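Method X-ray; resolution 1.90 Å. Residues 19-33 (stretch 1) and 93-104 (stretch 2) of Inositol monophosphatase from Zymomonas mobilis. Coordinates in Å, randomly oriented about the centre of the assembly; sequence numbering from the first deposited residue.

Stretch 1, residues 19-33: VAADIIRPFFRAPLT
Stretch 2, residues 93-104: AFIGGRASFGTL

The strongest polar interaction of the contact is a bifurcated hydrogen bond from the guanidinium of R29 to the backbone carbonyl of G97. R29 NE lies 2.8 Å from G97 O, with an N-H...O angle of 153°, and R29 NH2 lies 3.0 Å from G97 O at 139°. The acceptor sits at the guanidinium edge, near its plane, so two N-H groups converge on one oxygen. R29 reaches it with an extended side chain (chi1 -75°, m; chi2 -176°, chi3 -173° and chi4 174°): its CA-to-CB bond points sideways, but its end comes nearer to the second stretch. Here the backbones run close, with R29 CA 5.0 Å from G97 CA. A water adds a second link, accepting from R29 N at 2.7 Å and donating to F94 O at 2.7 Å.

Both backbones turn at this point. F27 to A30 form a type II turn, with F28 at phi/psi -68/135 and R29 at 58/25; its closing bond, A30 N to F27 O, is weak at 3.4 Å. Near R29, the helix carrying F94 and I95 ends in a Schellman motif, with R98 N bonded to A93 O (2.9 Å) and G97 N to F94 O (2.9 Å). G97 has phi/psi 79/17, at which a CB would be jammed against the preceding carbonyl oxygen; an ideal CB would also lie 3.6 Å from R29 CG. The chain then continues through R98 (-94/139) and A99 (-95/40) to the strand that begins at G102.

F28 gives the largest area of any residue to the contact. Its chi1 of -179° (t) and chi2 of 63° carry the ring from a sideways CA-to-CB bond into the bend of stretch 2. F28 CZ comes within 3.3 Å of G97 O and F28 CE1 within 3.6 Å of R98 O, while F28 CZ packs 4.0 Å from A99 CB. The edge of F28 is directed toward the face of F94 in an offset edge-to-face pair, with centroids 5.8 Å apart and planes at 61°. F28 CD1 also meets F101 CE2 at 3.7 Å; those rings are oblique, at 45° with centroids 5.7 Å apart.

F94 (chi1 179°, t; chi2 -82°) and F101 (chi1 71°, p; chi2 93°) extend the packing to the helix that enters stretch 1 from earlier in the chain. The CA-to-CB bond of I24 (chi1 -67°, m; chi2 167°, t) points toward stretch 2, and I24 CG2 lies 3.8 Å from F94 CE2 and 3.9 Å from F101 CE1. F94 CZ is 3.7 Å from F27 O and 4.0 Å from F27 CB.

Farther along, I24 CD1 approaches T103 OG1 at 3.4 Å, and one helical turn earlier A20 CB lies 4.0 Å from T103 CG2, with A20 CA and T103 CA 7.3 Å apart. Beyond the turn, L32 (chi1 173°, t; chi2 59°, p) places L32 CD2 3.9 Å from I95 CG2.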

# COMPACT_ATOMS: atom_id res chain seq x y z
N VAL A 19 -15.64 -9.27 -15.53
CA VAL A 19 -16.57 -8.23 -15.92
C VAL A 19 -16.37 -6.97 -15.07
O VAL A 19 -16.28 -5.79 -15.59
CB VAL A 19 -18.00 -8.80 -15.85
CG1 VAL A 19 -19.03 -7.69 -15.87
CG2 VAL A 19 -18.21 -9.84 -17.00
N ALA A 20 -16.22 -7.21 -13.77
CA ALA A 20 -15.97 -6.08 -12.88
C ALA A 20 -14.64 -5.37 -13.21
O ALA A 20 -14.56 -4.11 -13.21
CB ALA A 20 -15.95 -6.55 -11.39
N ALA A 21 -13.61 -6.16 -13.55
CA ALA A 21 -12.29 -5.59 -13.78
C ALA A 21 -12.35 -4.66 -14.97
O ALA A 21 -11.77 -3.56 -14.93
CB ALA A 21 -11.23 -6.69 -14.06
N ASP A 22 -12.99 -5.13 -16.04
CA ASP A 22 -12.99 -4.30 -17.25
C ASP A 22 -13.79 -3.04 -17.03
O ASP A 22 -13.53 -2.03 -17.68
CB ASP A 22 -13.57 -5.05 -18.45
CG ASP A 22 -12.69 -6.22 -18.88
OD1 ASP A 22 -13.19 -7.16 -19.54
OD2 ASP A 22 -11.49 -6.19 -18.53
N ILE A 23 -14.79 -3.09 -16.16
CA ILE A 23 -15.51 -1.83 -15.91
C ILE A 23 -14.74 -0.84 -15.03
O ILE A 23 -14.74 0.37 -15.27
CB ILE A 23 -16.85 -2.16 -15.27
CG1 ILE A 23 -17.77 -2.78 -16.32
CG2 ILE A 23 -17.47 -0.93 -14.60
CD1 ILE A 23 -18.91 -3.60 -15.72
N ILE A 24 -14.07 -1.37 -14.01
CA ILE A 24 -13.37 -0.57 -12.99
C ILE A 24 -12.07 0.04 -13.51
O ILE A 24 -11.78 1.20 -13.25
CB ILE A 24 -13.04 -1.45 -11.76
CG1 ILE A 24 -14.34 -1.86 -11.03
CG2 ILE A 24 -12.05 -0.72 -10.80
CD1 ILE A 24 -14.13 -3.03 -9.95
N ARG A 25 -11.33 -0.71 -14.32
CA ARG A 25 -9.98 -0.27 -14.72
C ARG A 25 -9.89 1.15 -15.32
O ARG A 25 -9.04 1.95 -14.91
CB ARG A 25 -9.37 -1.30 -15.68
CG ARG A 25 -7.91 -1.12 -16.05
CD ARG A 25 -7.43 -2.28 -16.99
NE ARG A 25 -7.41 -3.57 -16.29
CZ ARG A 25 -8.27 -4.57 -16.54
NH1 ARG A 25 -8.18 -5.74 -15.85
NH2 ARG A 25 -9.20 -4.42 -17.48
N PRO A 26 -10.79 1.50 -16.26
CA PRO A 26 -10.68 2.83 -16.88
C PRO A 26 -10.78 3.97 -15.85
O PRO A 26 -10.41 5.10 -16.19
CB PRO A 26 -11.88 2.88 -17.85
CG PRO A 26 -12.17 1.46 -18.15
CD PRO A 26 -11.82 0.67 -16.92
N PHE A 27 -11.43 3.74 -14.70
CA PHE A 27 -11.62 4.81 -13.71
C PHE A 27 -10.44 4.96 -12.76
O PHE A 27 -10.39 5.91 -12.02
CB PHE A 27 -12.87 4.55 -12.87
CG PHE A 27 -14.14 4.62 -13.68
CD1 PHE A 27 -14.80 3.47 -14.09
CD2 PHE A 27 -14.63 5.85 -14.07
CE1 PHE A 27 -15.95 3.54 -14.85
CE2 PHE A 27 -15.80 5.94 -14.84
CZ PHE A 27 -16.46 4.77 -15.22
N PHE A 28 -9.54 4.01 -12.75
CA PHE A 28 -8.42 4.07 -11.80
C PHE A 28 -7.49 5.24 -12.15
O PHE A 28 -7.10 5.39 -13.33
CB PHE A 28 -7.66 2.74 -11.86
CG PHE A 28 -6.49 2.69 -10.89
CD1 PHE A 28 -6.72 2.77 -9.52
CD2 PHE A 28 -5.21 2.51 -11.38
CE1 PHE A 28 -5.64 2.73 -8.60
CE2 PHE A 28 -4.14 2.41 -10.52
CZ PHE A 28 -4.34 2.51 -9.13
N ARG A 29 -7.08 6.01 -11.13
CA ARG A 29 -6.21 7.18 -11.33
C ARG A 29 -6.76 8.25 -12.27
O ARG A 29 -6.02 9.05 -12.83
CB ARG A 29 -4.81 6.74 -11.76
CG ARG A 29 -4.04 6.17 -10.55
CD ARG A 29 -2.56 5.77 -10.85
NE ARG A 29 -2.01 5.09 -9.66
CZ ARG A 29 -0.80 4.52 -9.61
NH1 ARG A 29 0.01 4.58 -10.67
NH2 ARG A 29 -0.43 3.86 -8.54
N ALA A 30 -8.07 8.30 -12.39
CA ALA A 30 -8.76 9.41 -13.03
C ALA A 30 -8.79 10.65 -12.09
O ALA A 30 -8.65 10.54 -10.86
CB ALA A 30 -10.21 8.97 -13.41
N PRO A 31 -9.02 11.83 -12.66
CA PRO A 31 -9.08 13.08 -11.87
C PRO A 31 -10.25 13.02 -10.87
O PRO A 31 -11.25 12.38 -11.16
CB PRO A 31 -9.38 14.16 -12.93
CG PRO A 31 -8.91 13.58 -14.20
CD PRO A 31 -9.13 12.08 -14.12
N LEU A 32 -10.12 13.63 -9.70
CA LEU A 32 -11.17 13.54 -8.68
C LEU A 32 -11.91 14.85 -8.49
O LEU A 32 -11.34 15.86 -8.09
CB LEU A 32 -10.54 13.06 -7.34
CG LEU A 32 -11.42 13.06 -6.13
CD1 LEU A 32 -12.69 12.14 -6.31
CD2 LEU A 32 -10.59 12.57 -4.93
N THR A 33 -13.19 14.86 -8.84
CA THR A 33 -14.00 16.05 -8.72
C THR A 33 -14.42 16.21 -7.27
O THR A 33 -14.71 15.22 -6.60
CB THR A 33 -15.23 15.92 -9.64
OG1 THR A 33 -14.77 15.85 -10.99
CG2 THR A 33 -16.21 17.15 -9.51
N ALA A 93 -8.40 3.56 -0.66
CA ALA A 93 -7.16 3.34 -1.39
C ALA A 93 -7.37 3.59 -2.86
O ALA A 93 -6.51 4.17 -3.53
CB ALA A 93 -6.64 1.86 -1.21
N PHE A 94 -8.51 3.17 -3.38
CA PHE A 94 -8.77 3.43 -4.81
C PHE A 94 -8.84 4.93 -5.07
O PHE A 94 -8.29 5.46 -6.07
CB PHE A 94 -10.14 2.80 -5.21
CG PHE A 94 -10.51 3.03 -6.66
CD1 PHE A 94 -11.08 4.25 -7.06
CD2 PHE A 94 -10.28 2.06 -7.61
CE1 PHE A 94 -11.42 4.50 -8.37
CE2 PHE A 94 -10.63 2.28 -8.96
CZ PHE A 94 -11.21 3.50 -9.34
N ILE A 95 -9.48 5.63 -4.14
CA ILE A 95 -9.65 7.09 -4.30
C ILE A 95 -8.28 7.76 -4.29
O ILE A 95 -8.02 8.72 -5.05
CB ILE A 95 -10.53 7.64 -3.17
CG1 ILE A 95 -12.01 7.32 -3.46
CG2 ILE A 95 -10.38 9.19 -3.00
CD1 ILE A 95 -12.91 7.48 -2.22
N GLY A 96 -7.38 7.15 -3.53
CA GLY A 96 -6.00 7.66 -3.45
C GLY A 96 -5.08 7.17 -4.57
O GLY A 96 -3.87 7.45 -4.56
N GLY A 97 -5.63 6.43 -5.53
CA GLY A 97 -4.80 6.03 -6.66
C GLY A 97 -3.89 4.85 -6.36
O GLY A 97 -2.88 4.63 -7.04
N ARG A 98 -4.19 4.11 -5.28
CA ARG A 98 -3.42 2.92 -4.92
C ARG A 98 -3.99 1.64 -5.44
O ARG A 98 -5.20 1.41 -5.33
CB ARG A 98 -3.38 2.75 -3.39
CG ARG A 98 -2.75 4.00 -2.67
CD ARG A 98 -2.85 3.76 -1.14
NE ARG A 98 -1.98 4.70 -0.39
CZ ARG A 98 -1.58 4.44 0.85
NH1 ARG A 98 -1.97 3.30 1.45
NH2 ARG A 98 -0.80 5.31 1.49
N ALA A 99 -3.13 0.75 -5.93
CA ALA A 99 -3.64 -0.52 -6.49
C ALA A 99 -3.61 -1.62 -5.43
O ALA A 99 -3.25 -2.78 -5.72
CB ALA A 99 -2.80 -0.92 -7.70
N SER A 100 -3.96 -1.28 -4.20
CA SER A 100 -4.19 -2.33 -3.19
C SER A 100 -5.66 -2.74 -3.10
O SER A 100 -5.98 -3.65 -2.34
CB SER A 100 -3.75 -1.82 -1.81
OG SER A 100 -4.47 -0.61 -1.52
N PHE A 101 -6.56 -2.03 -3.78
CA PHE A 101 -7.98 -2.37 -3.70
C PHE A 101 -8.24 -3.67 -4.43
O PHE A 101 -7.44 -4.06 -5.27
CB PHE A 101 -8.88 -1.26 -4.28
CG PHE A 101 -8.78 -1.15 -5.77
CD1 PHE A 101 -9.67 -1.84 -6.59
CD2 PHE A 101 -7.80 -0.36 -6.35
CE1 PHE A 101 -9.57 -1.74 -7.97
CE2 PHE A 101 -7.68 -0.29 -7.72
CZ PHE A 101 -8.58 -0.98 -8.54
N GLY A 102 -9.36 -4.35 -4.12
CA GLY A 102 -9.71 -5.55 -4.90
C GLY A 102 -11.22 -5.73 -5.04
O GLY A 102 -12.01 -5.26 -4.21
N THR A 103 -11.62 -6.43 -6.10
CA THR A 103 -13.01 -6.85 -6.21
C THR A 103 -13.11 -8.12 -5.36
O THR A 103 -12.30 -9.04 -5.51
CB THR A 103 -13.32 -7.19 -7.66
OG1 THR A 103 -13.23 -5.99 -8.45
CG2 THR A 103 -14.76 -7.81 -7.80
N LEU A 104 -14.12 -8.20 -4.51
CA LEU A 104 -14.37 -9.43 -3.74
C LEU A 104 -15.65 -10.06 -4.23
O LEU A 104 -16.68 -9.36 -4.32
CB LEU A 104 -14.54 -9.08 -2.25
CG LEU A 104 -13.40 -8.29 -1.60
CD1 LEU A 104 -13.63 -8.10 -0.08
CD2 LEU A 104 -12.09 -9.08 -1.82
O HOH W 1 -8.02 6.32 -8.65